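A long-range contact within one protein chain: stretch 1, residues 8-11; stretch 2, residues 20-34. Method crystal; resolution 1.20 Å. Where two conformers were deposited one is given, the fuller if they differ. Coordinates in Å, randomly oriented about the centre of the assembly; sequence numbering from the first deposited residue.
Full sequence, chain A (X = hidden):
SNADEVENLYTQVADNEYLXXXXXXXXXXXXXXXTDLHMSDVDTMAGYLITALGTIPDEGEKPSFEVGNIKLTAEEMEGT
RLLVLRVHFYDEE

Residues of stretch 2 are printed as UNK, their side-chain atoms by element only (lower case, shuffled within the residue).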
# COMPACT_ATOMS: atom_id res chain seq x y z
N ASN A 8 4.68 9.63 11.59
CA ASN A 8 4.04 8.28 11.61
C ASN A 8 4.05 7.60 10.24
O ASN A 8 4.09 8.25 9.19
CB ASN A 8 2.62 8.34 12.20
CG ASN A 8 1.86 9.59 11.80
OD1 ASN A 8 1.54 10.44 12.65
ND2 ASN A 8 1.56 9.72 10.52
N LEU A 9 4.02 6.27 10.26
CA LEU A 9 4.09 5.48 9.04
C LEU A 9 2.74 5.37 8.35
O LEU A 9 2.67 4.97 7.20
CB LEU A 9 4.61 4.09 9.35
CG LEU A 9 6.08 3.99 9.76
CD1 LEU A 9 6.33 2.65 10.44
CD2 LEU A 9 6.95 4.16 8.53
N TYR A 10 1.67 5.71 9.06
CA TYR A 10 0.33 5.66 8.48
C TYR A 10 -0.54 6.66 9.19
O TYR A 10 -0.24 7.09 10.31
CB TYR A 10 -0.29 4.26 8.59
CG TYR A 10 -0.66 3.88 10.00
CD1 TYR A 10 -1.96 4.07 10.48
CD2 TYR A 10 0.29 3.35 10.87
CE1 TYR A 10 -2.30 3.73 11.79
CE2 TYR A 10 -0.03 3.03 12.19
CZ TYR A 10 -1.32 3.23 12.63
OH TYR A 10 -1.65 2.88 13.92
N THR A 11 -1.65 7.01 8.55
CA THR A 11 -2.68 7.77 9.21
C THR A 11 -4.04 7.32 8.70
O THR A 11 -4.21 6.98 7.52
CB THR A 11 -2.58 9.28 8.98
OG1 THR A 11 -3.65 9.92 9.69
CG2 THR A 11 -2.65 9.63 7.50
N UNK A 20 -0.85 5.14 3.88
CA UNK A 20 0.29 4.39 4.40
C UNK A 20 1.54 4.82 3.64
O UNK A 20 1.54 4.83 2.40
c UNK A 20 0.04 2.88 4.25
c UNK A 20 -1.08 2.46 5.18
c UNK A 20 1.33 2.06 4.50
N UNK A 21 2.59 5.19 4.36
CA UNK A 21 3.85 5.52 3.72
C UNK A 21 4.46 4.28 3.07
O UNK A 21 4.45 3.19 3.65
c UNK A 21 4.23 7.41 5.42
o UNK A 21 4.96 8.87 3.70
c UNK A 21 4.81 6.14 4.75
n UNK A 21 2.86 9.15 4.43
c UNK A 21 4.04 8.55 4.44
N UNK A 22 5.00 4.45 1.87
CA UNK A 22 5.64 3.37 1.14
C UNK A 22 6.73 2.66 1.94
O UNK A 22 6.95 1.45 1.76
N UNK A 23 7.42 3.40 2.80
CA UNK A 23 8.50 2.81 3.59
C UNK A 23 8.04 1.89 4.71
O UNK A 23 8.86 1.20 5.31
c UNK A 23 9.39 3.90 4.20
n UNK A 23 11.29 8.18 3.87
c UNK A 23 10.33 7.60 4.58
n UNK A 23 9.14 8.18 4.69
c UNK A 23 9.61 5.69 5.99
n UNK A 23 10.56 6.44 5.17
c UNK A 23 8.65 4.82 5.17
N UNK A 24 6.74 1.88 5.03
CA UNK A 24 6.24 1.00 6.08
C UNK A 24 6.55 -0.44 5.71
O UNK A 24 6.30 -0.87 4.58
c UNK A 24 4.75 1.20 6.27
c UNK A 24 2.21 0.29 9.67
se UNK A 24 2.31 0.82 7.79
c UNK A 24 4.22 0.46 7.48
N UNK A 25 7.08 -1.20 6.65
CA UNK A 25 7.34 -2.60 6.39
C UNK A 25 6.05 -3.39 6.27
O UNK A 25 5.09 -3.13 6.99
c UNK A 25 9.57 -2.56 7.67
c UNK A 25 10.44 -2.83 6.46
c UNK A 25 8.18 -3.19 7.53
c UNK A 25 10.22 -3.15 8.91
N UNK A 26 6.03 -4.38 5.37
CA UNK A 26 4.89 -5.29 5.27
C UNK A 26 4.58 -5.89 6.64
O UNK A 26 3.42 -5.97 7.05
c UNK A 26 5.16 -6.42 4.24
c UNK A 26 5.37 -5.84 2.84
c UNK A 26 5.99 -6.84 1.87
c UNK A 26 4.02 -7.43 4.24
N UNK A 27 5.61 -6.33 7.36
CA UNK A 27 5.38 -6.93 8.67
C UNK A 27 4.75 -5.94 9.67
O UNK A 27 3.90 -6.32 10.48
o UNK A 27 8.45 -8.98 8.51
o UNK A 27 6.44 -9.34 7.70
c UNK A 27 7.23 -8.68 8.42
c UNK A 27 6.70 -7.50 9.23
N UNK A 28 5.16 -4.68 9.60
CA UNK A 28 4.58 -3.60 10.42
C UNK A 28 3.10 -3.38 10.05
O UNK A 28 2.25 -3.25 10.93
c UNK A 28 7.62 -1.02 10.48
c UNK A 28 6.75 -2.23 10.88
o UNK A 28 8.51 -0.68 11.30
o UNK A 28 7.47 -0.42 9.37
c UNK A 28 5.36 -2.28 10.21
N UNK A 29 2.83 -3.33 8.76
CA UNK A 29 1.46 -3.18 8.27
C UNK A 29 0.57 -4.31 8.82
O UNK A 29 -0.51 -4.06 9.33
c UNK A 29 -1.59 -1.64 5.10
c UNK A 29 0.12 -3.03 6.10
c UNK A 29 -2.39 -2.75 4.90
c UNK A 29 -0.69 -4.14 5.88
c UNK A 29 -1.93 -4.01 5.29
c UNK A 29 -0.34 -1.78 5.70
c UNK A 29 1.47 -3.19 6.73
N UNK A 30 1.04 -5.56 8.74
CA UNK A 30 0.24 -6.67 9.24
C UNK A 30 -0.01 -6.58 10.74
O UNK A 30 -1.10 -6.88 11.21
o UNK A 30 -0.03 -8.00 6.74
c UNK A 30 0.84 -8.43 7.51
n UNK A 30 1.74 -9.32 7.13
c UNK A 30 0.91 -8.01 8.96
N UNK A 31 0.99 -6.14 11.49
CA UNK A 31 0.83 -5.98 12.94
C UNK A 31 -0.21 -4.90 13.26
O UNK A 31 -1.09 -5.09 14.10
c UNK A 31 2.18 -5.64 13.59
o UNK A 31 4.28 -6.52 15.59
c UNK A 31 2.14 -5.58 15.11
c UNK A 31 3.51 -5.55 15.75
o UNK A 31 3.84 -4.55 16.44
N UNK A 32 -0.10 -3.76 12.60
CA UNK A 32 -1.02 -2.64 12.86
C UNK A 32 -2.45 -2.96 12.45
O UNK A 32 -3.39 -2.69 13.20
c UNK A 32 -1.58 -0.27 12.18
c UNK A 32 0.76 -0.86 12.83
c UNK A 32 -0.52 -1.36 12.16
N UNK A 33 -2.60 -3.55 11.27
CA UNK A 33 -3.92 -3.72 10.65
C UNK A 33 -4.53 -5.11 10.76
O UNK A 33 -5.65 -5.32 10.29
c UNK A 33 -3.61 -1.81 9.03
c UNK A 33 -2.40 -1.36 8.55
c UNK A 33 -3.87 -3.28 9.19
c UNK A 33 -4.34 0.48 9.26
c UNK A 33 -3.13 0.93 8.76
c UNK A 33 -2.16 0.00 8.40
c UNK A 33 -4.58 -0.87 9.39
N UNK A 34 -3.81 -6.05 11.39
CA UNK A 34 -4.32 -7.41 11.56
C UNK A 34 -4.55 -8.11 10.22
O UNK A 34 -5.57 -8.78 10.03
c UNK A 34 -5.36 -7.55 13.88
o UNK A 34 -3.64 -9.13 14.38
c UNK A 34 -5.61 -7.42 12.40
c UNK A 34 -4.86 -8.95 14.24
o UNK A 34 -5.69 -9.86 14.37

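Position 20 carries three carbons, one bearing the other two. They lie beside Tyr-10, whose CA is 4.3 Å from the CA of position 20 in an antiparallel, non-hydrogen-bonded pair. This is Val-20; its CG2 is 3.9 Å from Tyr-10 CB, on the same sheet face.

Position 21 has three carbons, the third carrying one oxygen and one nitrogen. A side-chain carbon lies near Asn-8 O. It is Gln-21, with CG 3.9 Å from Asn-8 O. Its backbone N donates a hydrogen bond to Leu-9 O (2.8 Å, 165°).

Position 22 has no side-chain atoms and touches nothing on stretch 1. It is Gly-22, in a type I turn from Gln-21 to position 24.

Position 23 has three carbons, a nitrogen, then a carbon with two more nitrogens. A carbon packs on Leu-9. It is Arg-23, with CG 3.8 Å from Leu-9 CD2.

Position 24 is an unbranched chain of two carbons, selenium and a carbon. It runs past Leu-9 to the Tyr-10 ring. It is Met-24, present as selenomethionine. CG is 4.1 Å from Leu-9 CB, and CE 3.8 Å from Tyr-10 CD2.

Position 25 has four carbons, forked at the second: Leu-25, the helix N-cap. Position 26 has four carbons, forked at the first, with one longer arm: Ile-26. Position 27 has two carbons, the second with two oxygens: Asp-27. None of these touches stretch 1.

Position 28 has three carbons, the third with two oxygens, and points toward stretch 1. One oxygen lies near Leu-9. It is Glu-28. Its OE1 accepts a hydrogen bond from Leu-25 N (2.9 Å) and lies 3.4 Å from Leu-9 CD1.

Position 29 is one carbon and a six-carbon ring, clear of stretch 1: Phe-29. Position 30 has two carbons, the second with an oxygen and a nitrogen: Asn-30. Position 31 has three carbons ending in two oxygens: Glu-31. Neither of the last two reaches stretch 1.

Position 32 has one carbon carrying two others, set over the Tyr-10 ring. It is Val-32; CG1 is 4.0 Å from the ring centroid of Tyr-10, a CH-pi contact.

Position 33 is one carbon and a six-carbon ring near Tyr-10. It is Phe-33, with CZ 3.8 Å from Tyr-10 CD1. The planes meet at 68°, its edge toward the tyrosine face.

Position 34 has three carbons ending in two oxygens, out of reach, with positive phi: Glu-34.

The contact joins short strand pairing to side-chain packing. Leu-9 lies against the turn and Glu-28, while Tyr-10 bridges Val-20, Met-24 and the helix end.

Stretch 2 (20-34) VQGRMLIDEFNEVFE
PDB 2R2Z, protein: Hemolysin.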